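Local coordinates for periplasmic binding protein (Roseiflexus sp. RS-1, PDB 5GJ3), which binds heme in the periplasm, here two heme molecules at once, and probably hands it on to a membrane transporter for uptake, at residues T153-V165 against N176-L189. Residues are numbered along the deposited sequence; the frame is centred on the assembly and turned at random.
With ZN (zinc ion), chain E.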
loop_
_atom_site.group_PDB
_atom_site.type_symbol
_atom_site.label_atom_id
_atom_site.label_comp_id
_atom_site.label_asym_id
_atom_site.label_seq_id
_atom_site.Cartn_x
_atom_site.Cartn_y
_atom_site.Cartn_z
ATOM N N THR A 153 -7.264 9.874 17.956
ATOM C CA THR A 153 -8.129 9.087 18.843
ATOM C C THR A 153 -9.600 9.044 18.381
ATOM O O THR A 153 -10.357 8.176 18.791
ATOM C CB THR A 153 -7.902 9.500 20.318
ATOM O OG1 THR A 153 -6.770 8.759 20.802
ATOM C CG2 THR A 153 -9.107 9.223 21.194
ATOM N N ASP A 154 -9.977 9.919 17.462
ATOM C CA ASP A 154 -11.317 9.873 16.912
ATOM C C ASP A 154 -11.629 8.688 15.984
ATOM O O ASP A 154 -12.767 8.205 15.934
ATOM C CB ASP A 154 -11.576 11.182 16.195
ATOM C CG ASP A 154 -11.775 12.329 17.172
ATOM O OD1 ASP A 154 -12.424 12.086 18.212
ATOM O OD2 ASP A 154 -11.281 13.455 16.919
ATOM N N VAL A 155 -10.629 8.211 15.251
ATOM C CA VAL A 155 -10.882 7.245 14.159
ATOM C C VAL A 155 -10.045 5.996 14.412
ATOM O O VAL A 155 -8.823 6.102 14.546
ATOM C CB VAL A 155 -10.561 7.880 12.779
ATOM C CG1 VAL A 155 -10.454 6.814 11.672
ATOM C CG2 VAL A 155 -11.616 8.938 12.441
ATOM N N GLN A 156 -10.716 4.842 14.544
ATOM C CA GLN A 156 -10.054 3.560 14.818
ATOM C C GLN A 156 -10.799 2.457 14.099
ATOM O O GLN A 156 -11.931 2.103 14.463
ATOM C CB GLN A 156 -9.980 3.297 16.329
ATOM C CG GLN A 156 -9.051 4.284 17.022
ATOM C CD GLN A 156 -9.474 4.660 18.408
ATOM O OE1 GLN A 156 -9.263 5.794 18.833
ATOM N NE2 GLN A 156 -10.009 3.708 19.150
ATOM N N GLN A 157 -10.164 1.946 13.049
ATOM C CA GLN A 157 -10.771 0.977 12.157
ATOM C C GLN A 157 -9.838 -0.229 12.005
ATOM O O GLN A 157 -8.619 -0.104 12.090
ATOM C CB GLN A 157 -11.046 1.583 10.775
ATOM C CG GLN A 157 -11.944 2.823 10.789
ATOM C CD GLN A 157 -13.426 2.488 10.749
ATOM O OE1 GLN A 157 -14.193 2.933 11.603
ATOM N NE2 GLN A 157 -13.831 1.696 9.769
ATOM N N VAL A 158 -10.440 -1.385 11.789
ATOM C CA VAL A 158 -9.730 -2.644 11.720
ATOM C C VAL A 158 -9.964 -3.125 10.296
ATOM O O VAL A 158 -11.066 -2.936 9.766
ATOM C CB VAL A 158 -10.359 -3.647 12.733
ATOM C CG1 VAL A 158 -9.952 -5.070 12.418
ATOM C CG2 VAL A 158 -9.983 -3.290 14.156
ATOM N N ALA A 159 -8.962 -3.753 9.689
ATOM C CA ALA A 159 -9.106 -4.325 8.329
ATOM C C ALA A 159 -9.285 -5.849 8.345
ATOM O O ALA A 159 -8.456 -6.598 8.916
ATOM C CB ALA A 159 -7.891 -3.947 7.473
ATOM N N GLY A 160 -10.341 -6.321 7.704
ATOM C CA GLY A 160 -10.588 -7.743 7.597
ATOM C C GLY A 160 -10.274 -8.218 6.181
ATOM O O GLY A 160 -9.331 -7.709 5.532
ATOM N N ARG A 161 -11.056 -9.190 5.715
ATOM C CA ARG A 161 -10.818 -9.827 4.412
ATOM C C ARG A 161 -11.176 -8.913 3.239
ATOM O O ARG A 161 -11.824 -7.853 3.436
ATOM C CB ARG A 161 -11.493 -11.209 4.321
ATOM C CG ARG A 161 -10.878 -12.177 5.320
ATOM C CD ARG A 161 -11.008 -13.655 4.970
ATOM N NE ARG A 161 -10.825 -14.494 6.168
ATOM C CZ ARG A 161 -11.073 -15.808 6.236
ATOM N NH1 ARG A 161 -11.502 -16.479 5.170
ATOM N NH2 ARG A 161 -10.885 -16.459 7.380
ATOM N N ASN A 162 -10.714 -9.307 2.047
ATOM C CA ASN A 162 -10.803 -8.488 0.844
ATOM C C ASN A 162 -10.081 -7.112 0.959
ATOM O O ASN A 162 -10.588 -6.092 0.498
ATOM C CB ASN A 162 -12.274 -8.333 0.371
ATOM C CG ASN A 162 -12.365 -7.956 -1.099
ATOM O OD1 ASN A 162 -11.760 -8.612 -1.949
ATOM N ND2 ASN A 162 -13.100 -6.888 -1.403
ATOM N N THR A 163 -8.911 -7.100 1.605
ATOM C CA THR A 163 -8.049 -5.923 1.679
ATOM C C THR A 163 -6.624 -6.361 1.314
ATOM O O THR A 163 -6.219 -7.532 1.553
ATOM C CB THR A 163 -8.013 -5.284 3.109
ATOM O OG1 THR A 163 -7.469 -6.225 4.055
ATOM C CG2 THR A 163 -9.412 -4.850 3.592
ATOM N N ALA A 164 -5.853 -5.422 0.760
ATOM C CA ALA A 164 -4.423 -5.647 0.530
ATOM C C ALA A 164 -3.733 -6.088 1.831
ATOM O O ALA A 164 -2.857 -6.944 1.777
ATOM C CB ALA A 164 -3.752 -4.372 0.031
ATOM N N VAL A 165 -4.073 -5.467 2.975
ATOM C CA VAL A 165 -3.290 -5.756 4.209
ATOM C C VAL A 165 -3.570 -7.201 4.652
ATOM O O VAL A 165 -2.660 -7.901 5.128
ATOM C CB VAL A 165 -3.480 -4.711 5.344
ATOM C CG1 VAL A 165 -4.897 -4.731 5.904
ATOM C CG2 VAL A 165 -2.442 -4.934 6.475
ATOM N N ASN A 176 -4.780 -13.039 10.236
ATOM C CA ASN A 176 -5.490 -11.776 10.374
ATOM C C ASN A 176 -6.587 -11.994 11.430
ATOM O O ASN A 176 -7.590 -12.663 11.147
ATOM C CB ASN A 176 -6.063 -11.247 9.035
ATOM C CG ASN A 176 -6.741 -9.858 9.187
ATOM O OD1 ASN A 176 -6.856 -9.326 10.316
ATOM N ND2 ASN A 176 -7.083 -9.206 8.040
ATOM N N ALA A 177 -6.345 -11.480 12.633
ATOM C CA ALA A 177 -7.274 -11.589 13.782
ATOM C C ALA A 177 -8.623 -10.863 13.585
ATOM O O ALA A 177 -9.574 -11.106 14.340
ATOM C CB ALA A 177 -6.602 -11.108 15.075
ATOM N N ALA A 178 -8.747 -9.999 12.577
ATOM C CA ALA A 178 -10.038 -9.332 12.328
ATOM C C ALA A 178 -11.131 -10.345 11.920
ATOM O O ALA A 178 -12.296 -10.073 12.150
ATOM C CB ALA A 178 -9.914 -8.272 11.249
ATOM N N ALA A 179 -10.770 -11.481 11.308
ATOM C CA ALA A 179 -11.730 -12.588 11.016
ATOM C C ALA A 179 -12.493 -13.123 12.275
ATOM O O ALA A 179 -13.714 -13.345 12.225
ATOM C CB ALA A 179 -11.028 -13.726 10.248
ATOM N N ASP A 180 -11.776 -13.266 13.403
ATOM C CA ASP A 180 -12.351 -13.644 14.713
ATOM C C ASP A 180 -13.458 -12.696 15.193
ATOM O O ASP A 180 -14.280 -13.069 16.037
ATOM C CB ASP A 180 -11.261 -13.684 15.794
ATOM C CG ASP A 180 -10.276 -14.829 15.587
ATOM O OD1 ASP A 180 -10.684 -15.927 15.189
ATOM O OD2 ASP A 180 -9.080 -14.644 15.802
ATOM N N ALA A 181 -13.462 -11.460 14.698
ATOM C CA ALA A 181 -14.571 -10.545 15.029
ATOM C C ALA A 181 -15.590 -10.476 13.878
ATOM O O ALA A 181 -16.546 -9.713 13.948
ATOM C CB ALA A 181 -14.048 -9.157 15.409
ATOM N N GLY A 182 -15.371 -11.280 12.830
ATOM C CA GLY A 182 -16.283 -11.325 11.677
ATOM C C GLY A 182 -16.048 -10.299 10.569
ATOM O O GLY A 182 -16.762 -10.294 9.555
ATOM N N ILE A 183 -15.019 -9.471 10.744
ATOM C CA ILE A 183 -14.768 -8.293 9.919
ATOM C C ILE A 183 -14.401 -8.542 8.455
ATOM O O ILE A 183 -13.461 -9.271 8.136
ATOM C CB ILE A 183 -13.762 -7.386 10.641
ATOM C CG1 ILE A 183 -14.343 -7.088 12.031
ATOM C CG2 ILE A 183 -13.454 -6.140 9.823
ATOM C CD1 ILE A 183 -13.597 -6.089 12.882
ATOM N N VAL A 184 -15.204 -7.950 7.568
ATOM C CA VAL A 184 -14.926 -7.898 6.137
ATOM C C VAL A 184 -14.546 -6.432 5.851
ATOM O O VAL A 184 -15.227 -5.535 6.358
ATOM C CB VAL A 184 -16.183 -8.283 5.320
ATOM C CG1 VAL A 184 -16.012 -7.922 3.847
ATOM C CG2 VAL A 184 -16.503 -9.757 5.478
ATOM N N GLU A 185 -13.473 -6.180 5.083
ATOM C CA GLU A 185 -13.050 -4.787 4.716
ATOM C C GLU A 185 -12.775 -3.924 5.966
ATOM O O GLU A 185 -12.228 -4.459 6.922
ATOM C CB GLU A 185 -14.003 -4.159 3.681
ATOM C CG GLU A 185 -13.928 -4.897 2.330
ATOM C CD GLU A 185 -15.107 -4.674 1.376
ATOM O OE1 GLU A 185 -15.692 -3.571 1.373
ATOM O OE2 GLU A 185 -15.446 -5.608 0.605
ATOM N N PHE A 186 -13.122 -2.634 5.986
ATOM C CA PHE A 186 -12.879 -1.790 7.165
ATOM C C PHE A 186 -14.065 -1.690 8.115
ATOM O O PHE A 186 -15.181 -1.380 7.689
ATOM C CB PHE A 186 -12.436 -0.380 6.766
ATOM C CG PHE A 186 -11.037 -0.322 6.253
ATOM C CD1 PHE A 186 -10.723 -0.840 4.997
ATOM C CD2 PHE A 186 -10.022 0.220 7.026
ATOM C CE1 PHE A 186 -9.418 -0.811 4.523
ATOM C CE2 PHE A 186 -8.716 0.257 6.559
ATOM C CZ PHE A 186 -8.413 -0.262 5.312
ATOM N N LYS A 187 -13.835 -1.966 9.396
ATOM C CA LYS A 187 -14.880 -1.800 10.430
ATOM C C LYS A 187 -14.339 -1.130 11.670
ATOM O O LYS A 187 -13.144 -1.251 11.959
ATOM C CB LYS A 187 -15.515 -3.143 10.775
ATOM C CG LYS A 187 -16.210 -3.785 9.577
ATOM C CD LYS A 187 -17.517 -3.079 9.179
ATOM C CE LYS A 187 -18.346 -3.899 8.186
ATOM N NZ LYS A 187 -17.724 -4.014 6.821
ATOM N N PRO A 188 -15.209 -0.407 12.415
ATOM C CA PRO A 188 -14.734 0.242 13.637
ATOM C C PRO A 188 -14.145 -0.724 14.680
ATOM O O PRO A 188 -14.642 -1.833 14.848
ATOM C CB PRO A 188 -16.000 0.986 14.197
ATOM C CG PRO A 188 -17.155 0.570 13.340
ATOM C CD PRO A 188 -16.611 -0.037 12.073
ATOM N N LEU A 189 -13.062 -0.293 15.319
ATOM C CA LEU A 189 -12.553 -0.932 16.516
ATOM C C LEU A 189 -13.606 -0.797 17.645
ATOM O O LEU A 189 -14.301 0.223 17.739
ATOM C CB LEU A 189 -11.215 -0.304 16.931
ATOM C CG LEU A 189 -10.437 -0.991 18.075
ATOM C CD1 LEU A 189 -10.042 -2.413 17.685
ATOM C CD2 LEU A 189 -9.196 -0.206 18.471
HETATM ZN ZN ZN E . -8.253 -16.449 15.183
HETATM O O HOH W 1 -16.427 1.569 8.326
HETATM O O HOH W 2 -6.590 -6.749 11.024
#
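With CG1 anti to the backbone N (chi1 163°), Val158 places that methyl against Ala178 and the end of Ile183, while CG2 meets Leu189; Asn176, its CG likewise anti to N (chi1 -177°), brings its amide to the Ala159 carbonyl. The Val158 contacts are close: CG1 lies 3.4 Å from Ala178 CB, tighter than usual, and CG2 is 3.6 Å from Leu189 CD1. The side chains of Ile183 and Leu189 each run across Val158 at about a right angle, and Leu146 and Leu148 of strand 144-151 and Val193 of helix 191-197 also touch it. Asn176 works with both ends of its amide. ND2 donates to Ala159 O at 3.1 Å, almost within the amide plane, and also hydrogen-bonds Asp166 OD1, whereas OD1 accepts from Ala178 N in an Asx turn; a water further links OD1 to Ala159 O. The case illustrates how side chains reinforce a short edge pairing: strand 186-188 pairs antiparallel with 155-159, the second strand of the hairpin that begins with 144-151 in the mixed sheet of one lobe of this periplasmic binding protein. Val158 and Lys187 exchange backbone bonds as the hydrogen-bonded pair, N to O in both directions, and Gly160 N continues the ladder to Glu185 O at 2.8 Å; Leu189 N donates to Gln156 O at one end and Glu185 N to Arg161 O at the other. On the sheet face opposite Val158, Ala159 CB sits 4.3 Å above the ring plane of Phe186, offset toward its rim, and Gln157 CB comes to the ring edge; Phe186 itself touches bound heme. Beyond the strands, Thr163 OG1 donates to Gly160 O at 2.8 Å and caps the following helix at Asp166 N. Asp180, on the 3-10 turn 179-181, grips zinc through both carboxylate oxygens, with His144 as a further ligand.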